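Long-range contacts in ferredoxin-NADP reductase (Neisseria gonorrhoeae MIA_2011_03-10, PDB 5TR9), which probably transfers electrons between NADP(H) and ferredoxin by way of its bound FAD cofactor: residues Thr18-Leu23 against Ser38-Tyr43; Val124-Gly129 against Asn152-Val157; Arg228-Gly233 against Gln260-Asn265. One frame throughout, in Å; residues are numbered along the deposited sequence.

How the contacts relate
Along the chain the three contacts follow one another in series. Contact 1 lies in the antiparallel FAD-binding half of the chain, joining strand 17-27 to the loop after strand 32-38. Contacts 2 and 3 both belong to the parallel sheet of the nucleotide-binding half. Their centres are about 10 Å apart, and strands 122-128 and 227-233 are neighbours, probably hydrogen-bonded through L126 N to M230 O and V124 N to R228 O. Contact 1 is remote from both, about 29 Å centre to centre. Contacts 2 and 3 both send a strand end toward the FAD, consistent with the cofactor lying where the two halves meet.

Contact 1: residues Thr18-Leu23 against Ser38-Tyr43; sequences TEEKIL and SRPESY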
ATOM      1  N   THR A  18      20.892   9.903  -4.348  1.00 19.68           N
ATOM      2  CA  THR A  18      20.947  11.301  -4.750  1.00 16.75           C
ATOM      3  C   THR A  18      20.344  12.181  -3.660  1.00 16.02           C
ATOM      4  O   THR A  18      19.546  11.730  -2.827  1.00 19.20           O
ATOM      5  CB  THR A  18      20.205  11.550  -6.068  1.00 18.27           C
ATOM      6  OG1 THR A  18      18.816  11.219  -5.908  1.00 21.20           O
ATOM      7  CG2 THR A  18      20.804  10.711  -7.181  1.00 22.81           C
ATOM      8  N   GLU A  19      20.758  13.446  -3.668  1.00 19.53           N
ATOM      9  CA  GLU A  19      20.200  14.457  -2.781  1.00 17.03           C
ATOM     10  C   GLU A  19      18.986  15.073  -3.467  1.00 18.85           C
ATOM     11  O   GLU A  19      19.111  15.676  -4.541  1.00 21.81           O
ATOM     12  CB  GLU A  19      21.240  15.527  -2.453  1.00 18.90           C
ATOM     13  CG  GLU A  19      22.440  15.018  -1.663  1.00 21.37           C
ATOM     14  CD  GLU A  19      23.398  16.130  -1.259  1.00 29.97           C
ATOM     15  OE1 GLU A  19      23.214  17.284  -1.702  1.00 34.87           O
ATOM     16  OE2 GLU A  19      24.341  15.852  -0.494  1.00 30.68           O
ATOM     17  N   GLU A  20      17.820  14.904  -2.862  1.00 16.85           N
ATOM     18  CA  GLU A  20      16.581  15.475  -3.361  1.00 15.82           C
ATOM     19  C   GLU A  20      16.068  16.527  -2.378  1.00 17.64           C
ATOM     20  O   GLU A  20      16.689  16.809  -1.349  1.00 18.99           O
ATOM     21  CB  GLU A  20      15.553  14.369  -3.603  1.00 15.68           C
ATOM     22  CG  GLU A  20      16.033  13.302  -4.596  1.00 18.52           C
ATOM     23  CD  GLU A  20      16.460  13.882  -5.937  1.00 21.54           C
ATOM     24  OE1 GLU A  20      15.832  14.861  -6.400  1.00 18.89           O
ATOM     25  OE2 GLU A  20      17.433  13.359  -6.530  1.00 21.97           O
ATOM     26  N   LYS A  21      14.925  17.127  -2.708  1.00 17.26           N
ATOM     27  CA  LYS A  21      14.330  18.175  -1.887  1.00 16.40           C
ATOM     28  C   LYS A  21      12.923  17.777  -1.466  1.00 14.64           C
ATOM     29  O   LYS A  21      12.164  17.220  -2.265  1.00 15.77           O
ATOM     30  CB  LYS A  21      14.253  19.505  -2.653  1.00 16.37           C
ATOM     31  CG  LYS A  21      15.596  20.097  -3.056  1.00 25.26           C
ATOM     32  CD  LYS A  21      16.188  20.903  -1.933  1.00 34.81           C
ATOM     33  CE  LYS A  21      17.315  21.804  -2.437  1.00 41.21           C
ATOM     34  NZ  LYS A  21      18.420  21.012  -3.048  1.00 47.54           N
ATOM     35  N   ILE A  22      12.573  18.081  -0.213  1.00 12.65           N
ATOM     36  CA  ILE A  22      11.174  18.016   0.206  1.00 13.82           C
ATOM     37  C   ILE A  22      10.404  19.103  -0.528  1.00 13.33           C
ATOM     38  O   ILE A  22      10.782  20.277  -0.489  1.00 15.28           O
ATOM     39  CB  ILE A  22      11.041  18.197   1.727  1.00 15.07           C
ATOM     40  CG1 ILE A  22      11.807  17.120   2.503  1.00 17.73           C
ATOM     41  CG2 ILE A  22       9.556  18.256   2.134  1.00 18.17           C
ATOM     42  CD1 ILE A  22      11.308  15.721   2.262  1.00 23.19           C
ATOM     43  N   LEU A  23       9.318  18.720  -1.199  1.00 11.60           N
ATOM     44  CA  LEU A  23       8.500  19.709  -1.892  1.00 11.08           C
ATOM     45  C   LEU A  23       7.352  20.211  -1.023  1.00 13.19           C
ATOM     46  O   LEU A  23       7.062  21.413  -1.020  1.00 16.77           O
ATOM     47  CB  LEU A  23       7.965  19.127  -3.203  1.00 13.29           C
ATOM     48  CG  LEU A  23       9.059  18.619  -4.153  1.00 14.03           C
ATOM     49  CD1 LEU A  23       8.438  18.038  -5.409  1.00 14.98           C
ATOM     50  CD2 LEU A  23      10.029  19.718  -4.515  1.00 15.79           C
ATOM     51  N   SER A  38      11.374  15.778  -4.811  1.00 13.49           N
ATOM     52  CA  SER A  38      11.799  15.860  -6.204  1.00 12.78           C
ATOM     53  C   SER A  38      12.242  14.489  -6.702  1.00 15.55           C
ATOM     54  O   SER A  38      12.741  13.649  -5.937  1.00 15.33           O
ATOM     55  CB  SER A  38      12.924  16.889  -6.375  1.00 16.09           C
ATOM     56  OG  SER A  38      14.016  16.645  -5.501  1.00 16.60           O
ATOM     57  N   ARG A  39      12.018  14.260  -7.993  1.00 15.55           N
ATOM     58  CA  ARG A  39      12.256  12.969  -8.630  1.00 15.85           C
ATOM     59  C   ARG A  39      13.310  13.142  -9.708  1.00 19.47           C
ATOM     60  O   ARG A  39      13.067  13.868 -10.691  1.00 20.19           O
ATOM     61  CB  ARG A  39      10.970  12.404  -9.240  1.00 16.30           C
ATOM     62  CG  ARG A  39      11.200  11.060  -9.902  1.00 15.59           C
ATOM     63  CD  ARG A  39       9.938  10.529 -10.543  1.00 17.07           C
ATOM     64  NE  ARG A  39      10.189   9.213 -11.119  1.00 17.29           N
ATOM     65  CZ  ARG A  39       9.237   8.454 -11.632  1.00 18.27           C
ATOM     66  NH1 ARG A  39       7.996   8.910 -11.650  1.00 17.87           N
ATOM     67  NH2 ARG A  39       9.529   7.257 -12.136  1.00 18.00           N
ATOM     68  N   PRO A  40      14.477  12.522  -9.585  1.00 19.16           N
ATOM     69  CA  PRO A  40      15.461  12.634 -10.661  1.00 23.03           C
ATOM     70  C   PRO A  40      14.969  11.934 -11.913  1.00 20.90           C
ATOM     71  O   PRO A  40      14.180  10.983 -11.862  1.00 19.87           O
ATOM     72  CB  PRO A  40      16.717  11.964 -10.087  1.00 27.80           C
ATOM     73  CG  PRO A  40      16.272  11.150  -8.966  1.00 27.82           C
ATOM     74  CD  PRO A  40      14.972  11.718  -8.455  1.00 19.73           C
ATOM     75  N   GLU A  41      15.433  12.456 -13.049  1.00 27.11           N
ATOM     76  CA  GLU A  41      15.079  11.923 -14.355  1.00 28.04           C
ATOM     77  C   GLU A  41      15.368  10.435 -14.454  1.00 22.68           C
ATOM     78  O   GLU A  41      14.633   9.701 -15.122  1.00 24.43           O
ATOM     79  CB  GLU A  41      15.861  12.699 -15.417  1.00 32.28           C
ATOM     80  CG  GLU A  41      15.301  12.671 -16.811  1.00 48.77           C
ATOM     81  CD  GLU A  41      16.113  13.541 -17.762  1.00 55.10           C
ATOM     82  OE1 GLU A  41      17.160  13.074 -18.264  1.00 56.01           O
ATOM     83  OE2 GLU A  41      15.713  14.701 -17.990  1.00 55.24           O
ATOM     84  N   SER A  42      16.416   9.968 -13.781  1.00 23.74           N
ATOM     85  CA  SER A  42      16.861   8.586 -13.883  1.00 28.68           C
ATOM     86  C   SER A  42      16.130   7.632 -12.946  1.00 24.79           C
ATOM     87  O   SER A  42      16.384   6.426 -13.012  1.00 22.91           O
ATOM     88  CB  SER A  42      18.361   8.498 -13.601  1.00 38.11           C
ATOM     89  OG  SER A  42      18.637   8.881 -12.265  1.00 45.53           O
ATOM     90  N   TYR A  43      15.246   8.113 -12.071  1.00 18.82           N
ATOM     91  CA  TYR A  43      14.656   7.229 -11.062  1.00 15.69           C
ATOM     92  C   TYR A  43      13.467   6.480 -11.650  1.00 19.40           C
ATOM     93  O   TYR A  43      12.423   7.079 -11.926  1.00 21.91           O
ATOM     94  CB  TYR A  43      14.222   8.007  -9.826  1.00 15.91           C
ATOM     95  CG  TYR A  43      13.838   7.103  -8.672  1.00 15.10           C
ATOM     96  CD1 TYR A  43      14.813   6.539  -7.857  1.00 18.01           C
ATOM     97  CD2 TYR A  43      12.507   6.816  -8.397  1.00 14.23           C
ATOM     98  CE1 TYR A  43      14.476   5.705  -6.802  1.00 16.44           C
ATOM     99  CE2 TYR A  43      12.150   5.975  -7.332  1.00 14.85           C
ATOM    100  CZ  TYR A  43      13.144   5.435  -6.531  1.00 13.40           C
ATOM    101  OH  TYR A  43      12.808   4.607  -5.478  1.00 15.18           O
TER
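S38 meets E20 and K21 through hydrogen bonds that use both its side chain and its backbone. The S38 hydroxyl donates a hydrogen bond to E20, OG to OE1 2.7 Å, on the anti lone pair of that oxygen, and it accepts from the backbone, K21 N to S38 OG 3.0 Å. A chi1 of 54°, with OG between the backbone N and the carbonyl carbon, turns the hydroxyl to this double duty. One main-chain bond runs beside it, from S38 N to K21 O at 3.0 Å. The other oxygen of the buried E20 carboxylate is held within its own strand: T18 OG1 donates to E20 OE2 at 2.6 Å, again on the anti lone pair. Each carboxylate oxygen thus has a hydroxyl donor, which would be expected to favour the charged form; S38 O and E20 OE1, both acceptors 3.4 Å apart, do not bond.

Strands 17-27 and 32-38 are antiparallel neighbours in the six-stranded FAD-binding domain of the ferredoxin reductase family, a beta-barrel in its relatives. The backbone ladder between them, which includes L23 with A36, runs out here as segment 38-43 leaves the sheet for a loop.

Van der Waals contacts accompany the bonds. The P40 ring crosses the end of E20 obliquely, P40 CG 3.5 Å from E20 OE2, and the same CG is 4.0 Å from T18 OG1. L23 brings its branch point against the backbone, CG to S38 N 3.7 Å.

The departing segment is shaped by its own bonds. P40 to Y43 forms a type I turn, and R39 grips Y43 O side-on with NE and NH2, that oxygen lying in the guanidinium plane; R39 NH1 also bonds to E72 O.

Contact 2: residues Val124-Gly129 against Asn152-Val157; sequences VMLCTG and NLIHSV
H155 reaches across to G129 and donates a hydrogen bond from its ring, NE2 to G129 O 2.7 Å. The proton meets a lone pair in the carbonyl plane, although the oxygen sits 20° out of the ring plane. Chi1 (-172°) sets CG anti to the backbone N, and the end of the ring comes nearer the other strand. Its CD2 comes 3.6 Å from C127 SG, which approaches at a slant. A methyl of V157, CG1, lies over one ring face, toward the rim.

Beneath these side chains runs a parallel ladder in which M125 and C127 alternate as donor and acceptor. M125 N takes N152 O, I154 N takes M125 O at 2.8 Å, C127 N takes I154 O and S156 N takes C127 O. G129 N closes the series on S156 O at 3.0 Å.

On the face carrying M125, C127, L153 and H155, M125 CB meets L153 CD1 at 3.7 Å. From helix 133-139, F135 touches M125 and C127, and L139 touches M125 and L153. On the other face I154 lies beside L126, pointing the same way, with L126 CD2 3.9 Å from I154 CB; I154 CD1 also touches V124 CG1 at 3.8 Å. M237 and T241 of helix 235-247 reach L126. N152 bonds through OD1 to R186, and T128 OG1 accepts from N234 N.

Strands 122-128 and 150-157 are neighbours in the parallel sheet of the NAD-binding domain, which has a Rossmann-like fold. G129 and the FAD have their nearest atoms about 6 Å apart. A donating NE2 means that H155 carries a proton there, and bonds at both G129 N and G129 O restrain the adjoining peptides.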
ATOM      1  N   VAL A 124      -7.586  -8.716  -5.752  1.00 11.53           N
ATOM      2  CA  VAL A 124      -8.065  -8.309  -4.427  1.00  9.70           C
ATOM      3  C   VAL A 124      -6.860  -7.893  -3.588  1.00 11.89           C
ATOM      4  O   VAL A 124      -6.017  -8.731  -3.241  1.00 11.43           O
ATOM      5  CB  VAL A 124      -8.867  -9.422  -3.735  1.00 10.86           C
ATOM      6  CG1 VAL A 124      -9.312  -8.973  -2.317  1.00 13.85           C
ATOM      7  CG2 VAL A 124     -10.092  -9.823  -4.588  1.00 11.66           C
ATOM      8  N   MET A 125      -6.787  -6.610  -3.255  1.00 10.00           N
ATOM      9  CA  MET A 125      -5.687  -6.046  -2.478  1.00  8.15           C
ATOM     10  C   MET A 125      -6.148  -5.857  -1.036  1.00 11.49           C
ATOM     11  O   MET A 125      -7.127  -5.151  -0.784  1.00 13.48           O
ATOM     12  CB  MET A 125      -5.233  -4.725  -3.110  1.00 12.40           C
ATOM     13  CG  MET A 125      -4.651  -4.926  -4.516  1.00 13.25           C
ATOM     14  SD  MET A 125      -4.369  -3.387  -5.420  1.00 18.45           S
ATOM     15  CE  MET A 125      -6.054  -2.877  -5.640  1.00 23.04           C
ATOM     16  N   LEU A 126      -5.447  -6.495  -0.095  1.00  9.97           N
ATOM     17  CA  LEU A 126      -5.798  -6.478   1.322  1.00  9.42           C
ATOM     18  C   LEU A 126      -4.707  -5.726   2.068  1.00 11.13           C
ATOM     19  O   LEU A 126      -3.533  -6.093   1.975  1.00 11.45           O
ATOM     20  CB  LEU A 126      -5.916  -7.909   1.860  1.00 10.10           C
ATOM     21  CG  LEU A 126      -6.869  -8.864   1.128  1.00 11.88           C
ATOM     22  CD1 LEU A 126      -6.707 -10.262   1.697  1.00 11.93           C
ATOM     23  CD2 LEU A 126      -8.314  -8.385   1.286  1.00 12.07           C
ATOM     24  N   CYS A 127      -5.071  -4.677   2.804  1.00  9.78           N
ATOM     25  CA  CYS A 127      -4.001  -3.935   3.456  1.00 10.53           C
ATOM     26  C   CYS A 127      -4.460  -3.371   4.790  1.00 11.32           C
ATOM     27  O   CYS A 127      -5.660  -3.251   5.060  1.00 11.90           O
ATOM     28  CB  CYS A 127      -3.479  -2.798   2.565  1.00 10.30           C
ATOM     29  SG  CYS A 127      -4.735  -1.591   2.074  1.00 12.03           S
ATOM     30  N   THR A 128      -3.471  -3.023   5.622  1.00 11.30           N
ATOM     31  CA  THR A 128      -3.699  -2.312   6.876  1.00 10.39           C
ATOM     32  C   THR A 128      -2.840  -1.061   6.916  1.00 11.08           C
ATOM     33  O   THR A 128      -1.710  -1.054   6.430  1.00 11.44           O
ATOM     34  CB  THR A 128      -3.361  -3.153   8.124  1.00 11.95           C
ATOM     35  OG1 THR A 128      -1.940  -3.339   8.229  1.00 12.64           O
ATOM     36  CG2 THR A 128      -4.063  -4.497   8.071  1.00 15.00           C
ATOM     37  N   GLY A 129      -3.382  -0.013   7.543  1.00 10.92           N
ATOM     38  CA  GLY A 129      -2.563   1.146   7.866  1.00 11.89           C
ATOM     39  C   GLY A 129      -1.877   1.721   6.646  1.00 12.26           C
ATOM     40  O   GLY A 129      -2.496   1.920   5.596  1.00 12.51           O
ATOM     41  N   ASN A 152     -10.107  -4.645  -6.547  1.00 13.94           N
ATOM     42  CA  ASN A 152     -10.780  -4.541  -5.261  1.00 11.91           C
ATOM     43  C   ASN A 152      -9.755  -4.198  -4.200  1.00 11.97           C
ATOM     44  O   ASN A 152      -8.701  -4.832  -4.132  1.00 14.65           O
ATOM     45  CB  ASN A 152     -11.477  -5.861  -4.904  1.00 12.71           C
ATOM     46  CG  ASN A 152     -12.374  -6.366  -6.024  1.00 16.58           C
ATOM     47  OD1 ASN A 152     -13.538  -5.980  -6.117  1.00 15.42           O
ATOM     48  ND2 ASN A 152     -11.829  -7.216  -6.901  1.00 13.46           N
ATOM     49  N   LEU A 153     -10.054  -3.201  -3.375  1.00 12.57           N
ATOM     50  CA  LEU A 153      -9.118  -2.755  -2.353  1.00 11.41           C
ATOM     51  C   LEU A 153      -9.839  -2.733  -1.017  1.00 13.13           C
ATOM     52  O   LEU A 153     -10.873  -2.070  -0.878  1.00 13.00           O
ATOM     53  CB  LEU A 153      -8.555  -1.373  -2.707  1.00 12.48           C
ATOM     54  CG  LEU A 153      -7.584  -0.756  -1.700  1.00 14.40           C
ATOM     55  CD1 LEU A 153      -6.384  -1.642  -1.459  1.00 17.47           C
ATOM     56  CD2 LEU A 153      -7.155   0.638  -2.191  1.00 18.90           C
ATOM     57  N   ILE A 154      -9.302  -3.468  -0.047  1.00 10.52           N
ATOM     58  CA  ILE A 154      -9.839  -3.535   1.310  1.00  9.83           C
ATOM     59  C   ILE A 154      -8.800  -2.886   2.216  1.00 10.59           C
ATOM     60  O   ILE A 154      -7.675  -3.395   2.333  1.00 11.58           O
ATOM     61  CB  ILE A 154     -10.121  -4.985   1.744  1.00 11.95           C
ATOM     62  CG1 ILE A 154     -11.210  -5.665   0.899  1.00 16.91           C
ATOM     63  CG2 ILE A 154     -10.573  -5.012   3.212  1.00 15.02           C
ATOM     64  CD1 ILE A 154     -10.850  -6.017  -0.520  1.00 23.46           C
ATOM     65  N   HIS A 155      -9.154  -1.755   2.849  1.00 11.35           N
ATOM     66  CA  HIS A 155      -8.220  -1.032   3.723  1.00 12.61           C
ATOM     67  C   HIS A 155      -8.702  -1.110   5.168  1.00 10.37           C
ATOM     68  O   HIS A 155      -9.723  -0.504   5.520  1.00 12.48           O
ATOM     69  CB  HIS A 155      -8.064   0.429   3.295  1.00 10.67           C
ATOM     70  CG  HIS A 155      -6.976   1.157   4.035  1.00 10.47           C
ATOM     71  ND1 HIS A 155      -6.996   2.523   4.233  1.00 12.13           N
ATOM     72  CD2 HIS A 155      -5.838   0.706   4.618  1.00 14.39           C
ATOM     73  CE1 HIS A 155      -5.907   2.883   4.893  1.00 12.69           C
ATOM     74  NE2 HIS A 155      -5.190   1.799   5.142  1.00 13.00           N
ATOM     75  N   SER A 156      -7.949  -1.826   5.995  1.00  9.76           N
ATOM     76  CA  SER A 156      -8.228  -1.968   7.425  1.00 10.63           C
ATOM     77  C   SER A 156      -7.411  -0.962   8.229  1.00 12.38           C
ATOM     78  O   SER A 156      -6.193  -0.860   8.054  1.00 12.77           O
ATOM     79  CB  SER A 156      -7.905  -3.393   7.881  1.00 13.04           C
ATOM     80  OG  SER A 156      -7.906  -3.521   9.299  1.00 15.91           O
ATOM     81  N   VAL A 157      -8.082  -0.243   9.132  1.00 10.37           N
ATOM     82  CA  VAL A 157      -7.447   0.638  10.105  1.00 11.33           C
ATOM     83  C   VAL A 157      -8.204   0.466  11.416  1.00 10.44           C
ATOM     84  O   VAL A 157      -9.243  -0.189  11.468  1.00 13.05           O
ATOM     85  CB  VAL A 157      -7.474   2.115   9.668  1.00 11.26           C
ATOM     86  CG1 VAL A 157      -6.720   2.302   8.339  1.00 14.12           C
ATOM     87  CG2 VAL A 157      -8.918   2.589   9.541  1.00 12.23           C
TER

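Contact 3: residues Arg228-Gly233 against Gln260-Asn265; sequences RFMICG and QIMMEN
I231 packs against I261 and M263 across two parallel strands, the first and last elements of a beta-alpha-beta unit whose connection contains helix 235-247; strand 261-265 forms one border of the parallel sheet. From its backbone outward, I231 CB lies 4.0 Å from M263 CB on the same face. CG1, anti to the carbonyl carbon, passes 3.8 Å from M262 O. The anti chi2 of 171° sets CD1 where it meets I261 CG2, 3.7 Å away. T241 of helix 235-247 also touches this side chain, and L245 and F242 of that helix lie against I261 and M263.

On the reverse face M230 and M262 lie side by side, pointing the same way, with M230 CE 4.0 Å from M262 SD. M230 bends at chi3 (73°), while M262 stays extended. F135 of helix 133-139 reaches M230 and C232 there.

The ladder uses F229 and I231 alone on their strand: F229 N takes Q260 O at 2.7 Å, M262 N takes F229 O, I231 N takes M262 O and E264 N takes I231 O at 2.9 Å. C232 CA makes a CA-H...O contact with E264 O at 3.3 Å. The E264 side chain comes to about 4 Å from the FAD (nearest atoms).

At the opposite end the R228 chain crosses Q260, their guanidinium and amide planes 83° apart. Q260 OE1 accepts from A251 N, and its CG sits over one face of the guanidinium, 3.5 Å from R228 NH1.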
ATOM      1  N   ARG A 228      -7.018 -13.363  -7.313  1.00 13.16           N
ATOM      2  CA  ARG A 228      -5.594 -13.193  -7.039  1.00 10.80           C
ATOM      3  C   ARG A 228      -5.437 -12.121  -5.970  1.00 11.68           C
ATOM      4  O   ARG A 228      -5.968 -11.017  -6.124  1.00 13.68           O
ATOM      5  CB  ARG A 228      -4.826 -12.833  -8.320  1.00 12.43           C
ATOM      6  CG  ARG A 228      -4.954 -13.894  -9.429  1.00 11.98           C
ATOM      7  CD  ARG A 228      -4.279 -15.211  -9.025  1.00 12.08           C
ATOM      8  NE  ARG A 228      -4.308 -16.233 -10.082  1.00 15.20           N
ATOM      9  CZ  ARG A 228      -5.266 -17.144 -10.227  1.00 17.34           C
ATOM     10  NH1 ARG A 228      -6.305 -17.160  -9.404  1.00 16.68           N
ATOM     11  NH2 ARG A 228      -5.189 -18.044 -11.202  1.00 22.56           N
ATOM     12  N   PHE A 229      -4.738 -12.456  -4.890  1.00 10.65           N
ATOM     13  CA  PHE A 229      -4.627 -11.609  -3.704  1.00 11.47           C
ATOM     14  C   PHE A 229      -3.255 -10.956  -3.605  1.00 12.07           C
ATOM     15  O   PHE A 229      -2.231 -11.592  -3.871  1.00 11.48           O
ATOM     16  CB  PHE A 229      -4.840 -12.418  -2.415  1.00 11.74           C
ATOM     17  CG  PHE A 229      -6.253 -12.872  -2.186  1.00 11.56           C
ATOM     18  CD1 PHE A 229      -7.178 -12.024  -1.595  1.00 14.04           C
ATOM     19  CD2 PHE A 229      -6.647 -14.165  -2.528  1.00 15.34           C
ATOM     20  CE1 PHE A 229      -8.491 -12.446  -1.353  1.00 16.15           C
ATOM     21  CE2 PHE A 229      -7.962 -14.591  -2.298  1.00 15.15           C
ATOM     22  CZ  PHE A 229      -8.880 -13.731  -1.705  1.00 14.66           C
ATOM     23  N   MET A 230      -3.235  -9.707  -3.138  1.00 11.81           N
ATOM     24  CA  MET A 230      -2.005  -9.057  -2.705  1.00 10.39           C
ATOM     25  C   MET A 230      -2.230  -8.553  -1.289  1.00 10.91           C
ATOM     26  O   MET A 230      -3.312  -8.055  -0.974  1.00 12.22           O
ATOM     27  CB  MET A 230      -1.629  -7.904  -3.635  1.00 12.55           C
ATOM     28  CG  MET A 230      -1.607  -8.308  -5.111  1.00 13.98           C
ATOM     29  SD  MET A 230      -1.176  -6.935  -6.182  1.00 15.79           S
ATOM     30  CE  MET A 230       0.585  -6.788  -5.835  1.00 17.05           C
ATOM     31  N   ILE A 231      -1.228  -8.713  -0.430  1.00 10.92           N
ATOM     32  CA  ILE A 231      -1.369  -8.409   0.991  1.00 10.37           C
ATOM     33  C   ILE A 231      -0.230  -7.496   1.408  1.00 11.72           C
ATOM     34  O   ILE A 231       0.938  -7.837   1.207  1.00 11.59           O
ATOM     35  CB  ILE A 231      -1.332  -9.674   1.863  1.00 10.68           C
ATOM     36  CG1 ILE A 231      -2.174 -10.801   1.264  1.00 12.33           C
ATOM     37  CG2 ILE A 231      -1.783  -9.330   3.297  1.00 12.52           C
ATOM     38  CD1 ILE A 231      -1.972 -12.138   2.005  1.00 16.87           C
ATOM     39  N   CYS A 232      -0.560  -6.381   2.060  1.00 11.08           N
ATOM     40  CA  CYS A 232       0.481  -5.503   2.592  1.00  9.44           C
ATOM     41  C   CYS A 232      -0.038  -4.859   3.870  1.00 11.02           C
ATOM     42  O   CYS A 232      -1.028  -4.130   3.834  1.00 11.23           O
ATOM     43  CB  CYS A 232       0.896  -4.429   1.572  1.00 11.06           C
ATOM     44  SG  CYS A 232       2.291  -3.400   2.152  1.00 12.76           S
ATOM     45  N   GLY A 233       0.617  -5.119   4.993  1.00 10.98           N
ATOM     46  CA  GLY A 233       0.089  -4.626   6.254  1.00 10.57           C
ATOM     47  C   GLY A 233       1.020  -4.970   7.391  1.00  9.28           C
ATOM     48  O   GLY A 233       2.176  -5.345   7.178  1.00 12.06           O
ATOM     49  N   GLN A 260      -1.805 -17.748  -6.001  1.00 13.44           N
ATOM     50  CA  GLN A 260      -2.828 -16.722  -5.911  1.00 11.89           C
ATOM     51  C   GLN A 260      -2.497 -15.640  -4.891  1.00 12.86           C
ATOM     52  O   GLN A 260      -3.354 -14.793  -4.633  1.00 16.23           O
ATOM     53  CB  GLN A 260      -4.199 -17.347  -5.557  1.00 14.53           C
ATOM     54  CG  GLN A 260      -4.716 -18.417  -6.548  1.00 13.23           C
ATOM     55  CD  GLN A 260      -4.132 -19.806  -6.293  1.00 18.95           C
ATOM     56  OE1 GLN A 260      -3.761 -20.142  -5.169  1.00 18.44           O
ATOM     57  NE2 GLN A 260      -4.036 -20.611  -7.344  1.00 25.48           N
ATOM     58  N   ILE A 261      -1.305 -15.638  -4.285  1.00 10.86           N
ATOM     59  CA  ILE A 261      -1.007 -14.701  -3.203  1.00 11.58           C
ATOM     60  C   ILE A 261       0.365 -14.069  -3.404  1.00 12.17           C
ATOM     61  O   ILE A 261       1.361 -14.778  -3.590  1.00 12.58           O
ATOM     62  CB  ILE A 261      -1.046 -15.395  -1.829  1.00 12.28           C
ATOM     63  CG1 ILE A 261      -2.363 -16.140  -1.609  1.00 13.11           C
ATOM     64  CG2 ILE A 261      -0.823 -14.383  -0.721  1.00 16.70           C
ATOM     65  CD1 ILE A 261      -2.308 -17.043  -0.386  1.00 15.05           C
ATOM     66  N   MET A 262       0.422 -12.740  -3.314  1.00 12.54           N
ATOM     67  CA  MET A 262       1.660 -11.992  -3.128  1.00 10.81           C
ATOM     68  C   MET A 262       1.546 -11.215  -1.826  1.00 11.91           C
ATOM     69  O   MET A 262       0.474 -10.697  -1.509  1.00 14.14           O
ATOM     70  CB  MET A 262       1.914 -11.003  -4.262  1.00 12.55           C
ATOM     71  CG  MET A 262       2.078 -11.636  -5.612  1.00 13.16           C
ATOM     72  SD  MET A 262       2.124 -10.357  -6.878  1.00 16.04           S
ATOM     73  CE  MET A 262       2.165 -11.400  -8.332  1.00 17.39           C
ATOM     74  N   MET A 263       2.649 -11.108  -1.085  1.00 12.50           N
ATOM     75  CA  MET A 263       2.573 -10.432   0.205  1.00 11.08           C
ATOM     76  C   MET A 263       3.885  -9.726   0.529  1.00 12.63           C
ATOM     77  O   MET A 263       4.965 -10.130   0.080  1.00 13.99           O
ATOM     78  CB  MET A 263       2.212 -11.423   1.312  1.00 12.23           C
ATOM     79  CG  MET A 263       3.193 -12.534   1.487  1.00 14.73           C
ATOM     80  SD  MET A 263       2.503 -13.757   2.628  1.00 21.35           S
ATOM     81  CE  MET A 263       3.857 -14.915   2.732  1.00 24.59           C
ATOM     82  N   GLU A 264       3.769  -8.653   1.312  1.00 11.04           N
ATOM     83  CA  GLU A 264       4.916  -7.884   1.770  1.00 10.16           C
ATOM     84  C   GLU A 264       4.562  -7.246   3.104  1.00 11.84           C
ATOM     85  O   GLU A 264       3.508  -6.617   3.214  1.00 12.85           O
ATOM     86  CB  GLU A 264       5.270  -6.813   0.730  1.00 11.96           C
ATOM     87  CG  GLU A 264       6.444  -5.913   1.079  1.00 12.52           C
ATOM     88  CD  GLU A 264       6.624  -4.840   0.008  1.00 18.06           C
ATOM     89  OE1 GLU A 264       6.138  -3.706   0.219  1.00 17.72           O
ATOM     90  OE2 GLU A 264       7.218  -5.139  -1.051  1.00 18.04           O
ATOM     91  N   ASN A 265       5.421  -7.413   4.117  1.00 11.73           N
ATOM     92  CA  ASN A 265       5.176  -6.737   5.387  1.00 10.35           C
ATOM     93  C   ASN A 265       5.278  -5.231   5.180  1.00 13.39           C
ATOM     94  O   ASN A 265       6.202  -4.748   4.519  1.00 14.99           O
ATOM     95  CB  ASN A 265       6.185  -7.173   6.454  1.00 11.92           C
ATOM     96  CG  ASN A 265       5.915  -8.574   6.998  1.00 15.79           C
ATOM     97  OD1 ASN A 265       4.893  -9.192   6.715  1.00 17.01           O
ATOM     98  ND2 ASN A 265       6.848  -9.067   7.806  1.00 21.40           N
TER